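Local coordinates for protein 2-hydroxyisobutanoyl-CoA mutase large subunit (Aquincola tertiaricarbonis, PDB 4R3U) that catalyses, with its small cobalamin-binding partner subunit, the interconversion of 2-hydroxyisobutyryl-CoA and (S)-3-hydroxybutyryl-CoA, supplying the substrate-binding TIM barrel, at residues Leu186-Val191 and Asn538-Thr543; Asp526-Val531 and Gly554-Lys559; Ala368-Ala373 and Ile413-Gly418. All blocks are in the same frame, centred on the assembly; numbering follows the deposited sequence.

How the contacts relate
Contacts 1 and 2 are neighbours on one flank of the large subunit, their centres about 12 Å apart, and contact 3 lies across the centre of the chain, its centre about 37 and 46 Å from theirs. The first two share a C-terminal group of successive helices, 518-532, 540-549 and 553-564: contact 1 sets helix 540-549 on barrel helix 183-196, contact 2 joins the helices flanking it in sequence, and the two touch where Leu542 and Thr543 meet Gln527 and Leu528. Along the chain their segments alternate. Contact 3, nested between the segments of contact 1, joins the C-terminal end of barrel helix 357-370 to the loop before helix 420-442, at the second-subunit interface.

Contact 1: Leu186-Val191 and Asn538-Thr543; sequences LLAMYV and NLMPLT
Helix 183-196, which follows strand 175-178 of the substrate-binding TIM barrel, receives the first turn of the C-terminal helix 540-549 through Leu187 and Ala188, which meet Met540 and Thr543. The methionine does the reaching. Its chain is bent at chi2 (-59°) and chi3 (-58°), which brings CE across the side chain of Leu187 at about a right angle, 3.8 Å from Leu187 CG. The same methyl lies 3.7 Å from the backbone N of Ala188, and Tyr239 of helix 226-243 touches the methionine as well. One turn on from Met540, Thr543 CG2 meets Ala188 CB at 3.7 Å, a methyl-to-methyl contact in a buried, mostly apolar seam with no hydrogen bond across it. Leu187 also packs near Val208, a substrate-binding residue, and its side chain is about 11 Å from the bound acyl-CoA. Thr543 OG1 donates to Leu539 O at 2.7 Å, standing 44° out of that carbonyl's plane. A valine here would probably leave Leu539 O without its side-chain donor. The start of helix 540-549 is capped by Asn538, whose OD1 accepts from Met540 N in the carbonyl plane (2.9 Å).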
# COMPACT_ATOMS: atom_id res chain seq x y z
N LEU A 186 23.04 3.64 -28.99
CA LEU A 186 21.61 3.33 -28.96
C LEU A 186 20.73 4.49 -29.39
O LEU A 186 19.74 4.26 -30.08
CB LEU A 186 21.19 2.72 -27.62
CG LEU A 186 21.16 1.21 -27.68
CD1 LEU A 186 22.53 0.63 -27.63
CD2 LEU A 186 20.39 0.68 -26.59
N LEU A 187 21.14 5.73 -29.06
CA LEU A 187 20.45 6.93 -29.52
C LEU A 187 20.60 7.09 -31.06
O LEU A 187 19.64 7.46 -31.74
CB LEU A 187 20.95 8.19 -28.78
CG LEU A 187 20.30 9.53 -29.18
CD1 LEU A 187 18.75 9.52 -29.05
CD2 LEU A 187 20.93 10.69 -28.46
N ALA A 188 21.79 6.77 -31.60
CA ALA A 188 22.06 6.81 -33.03
C ALA A 188 21.16 5.79 -33.75
O ALA A 188 20.61 6.11 -34.80
CB ALA A 188 23.52 6.49 -33.31
N MET A 189 20.98 4.60 -33.14
CA MET A 189 20.13 3.52 -33.66
C MET A 189 18.68 3.91 -33.65
O MET A 189 17.95 3.60 -34.61
CB MET A 189 20.32 2.23 -32.87
CG MET A 189 21.57 1.47 -33.22
SD MET A 189 21.76 0.00 -32.19
CE MET A 189 23.41 -0.51 -32.68
N TYR A 190 18.25 4.61 -32.57
CA TYR A 190 16.88 5.07 -32.42
C TYR A 190 16.54 6.08 -33.52
O TYR A 190 15.48 5.96 -34.16
CB TYR A 190 16.63 5.65 -31.02
CG TYR A 190 15.17 5.76 -30.65
CD1 TYR A 190 14.42 4.63 -30.30
CD2 TYR A 190 14.53 7.00 -30.61
CE1 TYR A 190 13.08 4.73 -29.92
CE2 TYR A 190 13.19 7.11 -30.24
CZ TYR A 190 12.46 5.98 -29.90
OH TYR A 190 11.14 6.10 -29.53
N VAL A 191 17.46 7.05 -33.75
CA VAL A 191 17.33 8.10 -34.77
C VAL A 191 17.28 7.47 -36.15
O VAL A 191 16.36 7.77 -36.92
CB VAL A 191 18.41 9.22 -34.62
CG1 VAL A 191 18.43 10.17 -35.82
CG2 VAL A 191 18.19 9.99 -33.33
N ASN A 538 30.80 17.03 -32.63
CA ASN A 538 29.80 16.12 -32.07
C ASN A 538 29.91 14.72 -32.73
O ASN A 538 30.03 14.61 -33.96
CB ASN A 538 28.39 16.70 -32.18
CG ASN A 538 27.36 16.03 -31.28
OD1 ASN A 538 27.15 14.82 -31.32
ND2 ASN A 538 26.67 16.80 -30.47
N LEU A 539 29.88 13.66 -31.90
CA LEU A 539 30.01 12.26 -32.33
C LEU A 539 28.74 11.69 -32.92
O LEU A 539 28.80 10.69 -33.64
CB LEU A 539 30.45 11.37 -31.16
CG LEU A 539 31.90 11.49 -30.70
CD1 LEU A 539 32.10 10.79 -29.39
CD2 LEU A 539 32.85 10.93 -31.71
N MET A 540 27.59 12.29 -32.60
CA MET A 540 26.27 11.82 -33.03
C MET A 540 26.01 11.64 -34.53
O MET A 540 25.64 10.52 -34.90
CB MET A 540 25.13 12.55 -32.32
CG MET A 540 25.00 12.18 -30.84
SD MET A 540 24.72 10.42 -30.54
CE MET A 540 23.21 10.14 -31.48
N PRO A 541 26.21 12.66 -35.39
CA PRO A 541 25.93 12.47 -36.83
C PRO A 541 26.58 11.26 -37.50
O PRO A 541 25.89 10.54 -38.24
CB PRO A 541 26.40 13.78 -37.46
CG PRO A 541 26.31 14.76 -36.39
CD PRO A 541 26.65 14.05 -35.13
N LEU A 542 27.87 11.03 -37.24
CA LEU A 542 28.62 9.92 -37.83
C LEU A 542 28.26 8.57 -37.25
O LEU A 542 28.32 7.60 -37.99
CB LEU A 542 30.14 10.19 -37.80
CG LEU A 542 31.04 9.37 -38.70
CD1 LEU A 542 30.52 9.32 -40.12
CD2 LEU A 542 32.40 9.94 -38.69
N THR A 543 27.91 8.50 -35.94
CA THR A 543 27.47 7.26 -35.29
C THR A 543 26.11 6.84 -35.91
O THR A 543 25.88 5.64 -36.10
CB THR A 543 27.40 7.40 -33.76
OG1 THR A 543 28.58 8.03 -33.26
CG2 THR A 543 27.22 6.06 -33.05

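Contact 2: Asp526-Val531 and Gly554-Lys559; sequences DQLVAV and GDIVEK
Lys559 NZ donates to Asp526 OD1 at 2.8 Å, a salt bridge that meets the carboxylate oxygen nearly along its C-O axis. The CB of Asp526 points away from helix 553-564, but with CG beside the backbone N (chi1 -69°) the carboxylate swings back to face the ammonium. Lys559 comes to it with CG anti to the backbone N and a single bend at chi2 (73°), after which the chain runs out extended. On the way the lysine's methylenes cross Val529 at about a right angle, CG lying 3.7 Å from Val529 CG2, so an apolar stem lies beside the valine while the charged end goes to the aspartate. This pair borders the packing of helix 518-532 against helix 553-564, two members of the C-terminal helical group beside the TIM barrel, whose local axes approach to 10.3 Å and cross at -47°. Deeper in the interface Leu528 CD2 meets Ile556 CG2 at 3.7 Å; helix 540-549 touches both residues, through Thr543 and Leu546 on the leucine and Val547 on the isoleucine. Several other polar groups of 554-559 are paired outside the contact. Asp555 OD2 makes a salt bridge with Arg516 and accepts from Thr552 N, Glu558 OE2 pairs with Lys561, and Gly554 N donates to Asp138 OD1. Within the helices, Glu558 N reaches Gly554 O at 2.8 Å and Val531 N reaches Gln527 O at 3.1 Å.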
# COMPACT_ATOMS: atom_id res chain seq x y z
N ASP A 526 37.24 5.19 -39.21
CA ASP A 526 38.44 6.02 -39.26
C ASP A 526 38.04 7.50 -39.19
O ASP A 526 38.78 8.31 -38.64
CB ASP A 526 39.26 5.75 -40.53
CG ASP A 526 39.95 4.41 -40.65
OD1 ASP A 526 40.06 3.70 -39.63
OD2 ASP A 526 40.45 4.09 -41.76
N GLN A 527 36.87 7.84 -39.76
CA GLN A 527 36.34 9.20 -39.71
C GLN A 527 35.91 9.49 -38.26
O GLN A 527 36.12 10.58 -37.77
CB GLN A 527 35.15 9.39 -40.65
CG GLN A 527 35.46 9.49 -42.12
CD GLN A 527 34.22 9.21 -42.94
OE1 GLN A 527 34.16 8.26 -43.72
NE2 GLN A 527 33.16 10.00 -42.74
N LEU A 528 35.31 8.50 -37.58
CA LEU A 528 34.87 8.63 -36.19
C LEU A 528 36.02 8.98 -35.21
O LEU A 528 35.84 9.85 -34.35
CB LEU A 528 34.07 7.42 -35.72
CG LEU A 528 33.25 7.61 -34.46
CD1 LEU A 528 31.98 8.45 -34.74
CD2 LEU A 528 32.93 6.28 -33.84
N VAL A 529 37.19 8.35 -35.38
CA VAL A 529 38.40 8.62 -34.60
C VAL A 529 38.80 10.12 -34.78
O VAL A 529 39.14 10.78 -33.79
CB VAL A 529 39.55 7.66 -35.04
CG1 VAL A 529 40.93 8.18 -34.64
CG2 VAL A 529 39.31 6.25 -34.50
N ALA A 530 38.74 10.63 -36.02
CA ALA A 530 39.07 12.02 -36.35
C ALA A 530 38.09 13.02 -35.68
O ALA A 530 38.52 14.08 -35.22
CB ALA A 530 39.08 12.21 -37.85
N VAL A 531 36.79 12.66 -35.63
CA VAL A 531 35.73 13.42 -35.00
C VAL A 531 35.95 13.37 -33.48
O VAL A 531 35.81 14.41 -32.82
CB VAL A 531 34.32 12.89 -35.39
CG1 VAL A 531 33.21 13.54 -34.58
CG2 VAL A 531 34.07 13.06 -36.89
N GLY A 554 30.13 -2.92 -30.83
CA GLY A 554 31.50 -3.37 -30.66
C GLY A 554 32.46 -2.75 -31.64
O GLY A 554 33.55 -2.33 -31.24
N ASP A 555 32.06 -2.63 -32.92
CA ASP A 555 32.90 -1.99 -33.97
C ASP A 555 33.25 -0.55 -33.55
O ASP A 555 34.43 -0.18 -33.54
CB ASP A 555 32.17 -1.93 -35.33
CG ASP A 555 31.90 -3.24 -36.06
OD1 ASP A 555 32.75 -4.15 -35.98
OD2 ASP A 555 30.89 -3.32 -36.77
N ILE A 556 32.21 0.22 -33.15
CA ILE A 556 32.24 1.61 -32.70
C ILE A 556 33.02 1.76 -31.40
O ILE A 556 33.95 2.59 -31.34
CB ILE A 556 30.80 2.24 -32.65
CG1 ILE A 556 30.09 2.14 -34.04
CG2 ILE A 556 30.83 3.69 -32.17
CD1 ILE A 556 28.56 2.29 -34.03
N VAL A 557 32.65 0.96 -30.37
CA VAL A 557 33.28 0.95 -29.03
C VAL A 557 34.78 0.61 -29.09
O VAL A 557 35.59 1.35 -28.50
CB VAL A 557 32.49 0.06 -28.02
CG1 VAL A 557 33.35 -0.37 -26.83
CG2 VAL A 557 31.21 0.75 -27.56
N GLU A 558 35.14 -0.48 -29.81
CA GLU A 558 36.54 -0.93 -29.92
C GLU A 558 37.43 0.05 -30.61
O GLU A 558 38.54 0.30 -30.13
CB GLU A 558 36.66 -2.32 -30.54
CG GLU A 558 36.14 -3.42 -29.63
CD GLU A 558 36.69 -3.46 -28.22
OE1 GLU A 558 37.93 -3.62 -28.06
OE2 GLU A 558 35.88 -3.36 -27.27
N LYS A 559 36.94 0.65 -31.73
CA LYS A 559 37.68 1.65 -32.50
C LYS A 559 38.09 2.84 -31.59
O LYS A 559 39.24 3.28 -31.64
CB LYS A 559 36.82 2.13 -33.69
CG LYS A 559 37.57 2.98 -34.69
CD LYS A 559 38.52 2.13 -35.51
CE LYS A 559 39.34 2.93 -36.48
NZ LYS A 559 40.19 2.05 -37.32

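Contact 3: Ala368-Ala373 and Ile413-Gly418; sequences AVLGGA and IDPLGG
The side chain of Leu370 fits against Pro415 and Leu416 with one methyl for each: CD2 lies 3.8 Å from Pro415 CG, and CD1 lies 3.9 Å from Leu416 CD1. Leu370 crosses both side chains at about a right angle. Beside this apolar meeting, two waters bridge the Leu370 carbonyl to the Asp414 carboxylate. Each donates to Leu370 O and to Asp414 OD1; the first is 2.9 Å from Leu370 O, and the second, 2.8 Å from it, also accepts from the backbone N of Leu416 at 3.1 Å. Since Leu370 O and Asp414 OD1, 4.2 Å apart, are both acceptors, the waters supply the hydrogens. The CG of Asp414 stands opposite its backbone N (chi1 -166°), which turns OD1 toward the waters. The leucine lies in the last turn of helix 357-370 of the TIM barrel, which a Schellman motif closes: Gly372 has positive phi, and Ala373 N bonds back to Ala368 O at 3.0 Å. Asp414 begins a type I beta turn to Gly417. Farther out, Arg314 and Arg84 form salt bridges with Asp414 OD2. In the second subunit, Phe307 packs on Leu370, Pro415 and Leu416, while Ser419 OG and Thr60 OG1 of that subunit hydrogen-bond to Pro415 O and Ile413 O, respectively.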
# COMPACT_ATOMS: atom_id res chain seq x y z
N ALA A 368 5.92 8.25 -4.35
CA ALA A 368 6.30 8.80 -5.66
C ALA A 368 5.23 9.73 -6.24
O ALA A 368 5.56 10.79 -6.79
CB ALA A 368 6.59 7.66 -6.63
N VAL A 369 3.95 9.34 -6.08
CA VAL A 369 2.76 10.06 -6.55
C VAL A 369 2.57 11.35 -5.73
O VAL A 369 2.33 12.42 -6.30
CB VAL A 369 1.52 9.12 -6.50
CG1 VAL A 369 0.22 9.86 -6.78
CG2 VAL A 369 1.69 7.96 -7.46
N LEU A 370 2.72 11.25 -4.40
CA LEU A 370 2.61 12.38 -3.47
C LEU A 370 3.82 13.30 -3.67
O LEU A 370 3.72 14.51 -3.44
CB LEU A 370 2.50 11.87 -2.01
CG LEU A 370 1.29 11.02 -1.62
CD1 LEU A 370 1.21 10.87 -0.13
CD2 LEU A 370 -0.05 11.60 -2.15
N GLY A 371 4.93 12.70 -4.12
CA GLY A 371 6.19 13.36 -4.47
C GLY A 371 6.20 14.05 -5.82
O GLY A 371 7.12 14.82 -6.11
N GLY A 372 5.18 13.78 -6.66
CA GLY A 372 5.01 14.44 -7.96
C GLY A 372 5.86 13.92 -9.11
O GLY A 372 6.25 14.70 -9.99
N ALA A 373 6.11 12.59 -9.14
CA ALA A 373 6.88 11.90 -10.19
C ALA A 373 6.13 11.99 -11.55
O ALA A 373 4.88 12.05 -11.56
CB ALA A 373 7.11 10.46 -9.80
N ILE A 413 -3.47 18.60 -6.22
CA ILE A 413 -2.03 18.76 -6.45
C ILE A 413 -1.28 19.06 -5.15
O ILE A 413 -1.71 19.93 -4.37
CB ILE A 413 -1.67 19.75 -7.60
CG1 ILE A 413 -2.43 19.39 -8.88
CG2 ILE A 413 -0.15 19.76 -7.87
CD1 ILE A 413 -2.59 20.46 -9.78
N ASP A 414 -0.14 18.35 -4.94
CA ASP A 414 0.74 18.43 -3.76
C ASP A 414 -0.13 18.43 -2.48
O ASP A 414 -0.21 19.44 -1.76
CB ASP A 414 1.68 19.66 -3.85
CG ASP A 414 2.80 19.61 -2.84
OD1 ASP A 414 3.56 18.62 -2.85
OD2 ASP A 414 2.89 20.52 -2.01
N PRO A 415 -0.88 17.31 -2.25
CA PRO A 415 -1.81 17.26 -1.10
C PRO A 415 -1.13 17.41 0.25
O PRO A 415 -1.75 17.89 1.19
CB PRO A 415 -2.51 15.91 -1.27
CG PRO A 415 -1.59 15.10 -2.10
CD PRO A 415 -0.94 16.04 -3.02
N LEU A 416 0.17 17.04 0.32
CA LEU A 416 0.97 17.14 1.53
C LEU A 416 1.50 18.56 1.76
O LEU A 416 2.09 18.82 2.81
CB LEU A 416 2.11 16.10 1.58
CG LEU A 416 1.75 14.60 1.49
CD1 LEU A 416 2.89 13.74 2.00
CD2 LEU A 416 0.53 14.28 2.29
N GLY A 417 1.28 19.46 0.81
CA GLY A 417 1.71 20.85 0.93
C GLY A 417 1.13 21.49 2.16
O GLY A 417 -0.06 21.34 2.43
N GLY A 418 1.98 22.13 2.94
CA GLY A 418 1.57 22.78 4.18
C GLY A 418 1.80 21.97 5.43
O GLY A 418 1.87 22.55 6.52
O HOH W 1 4.64 16.96 -4.65
O HOH W 2 2.25 16.14 -1.73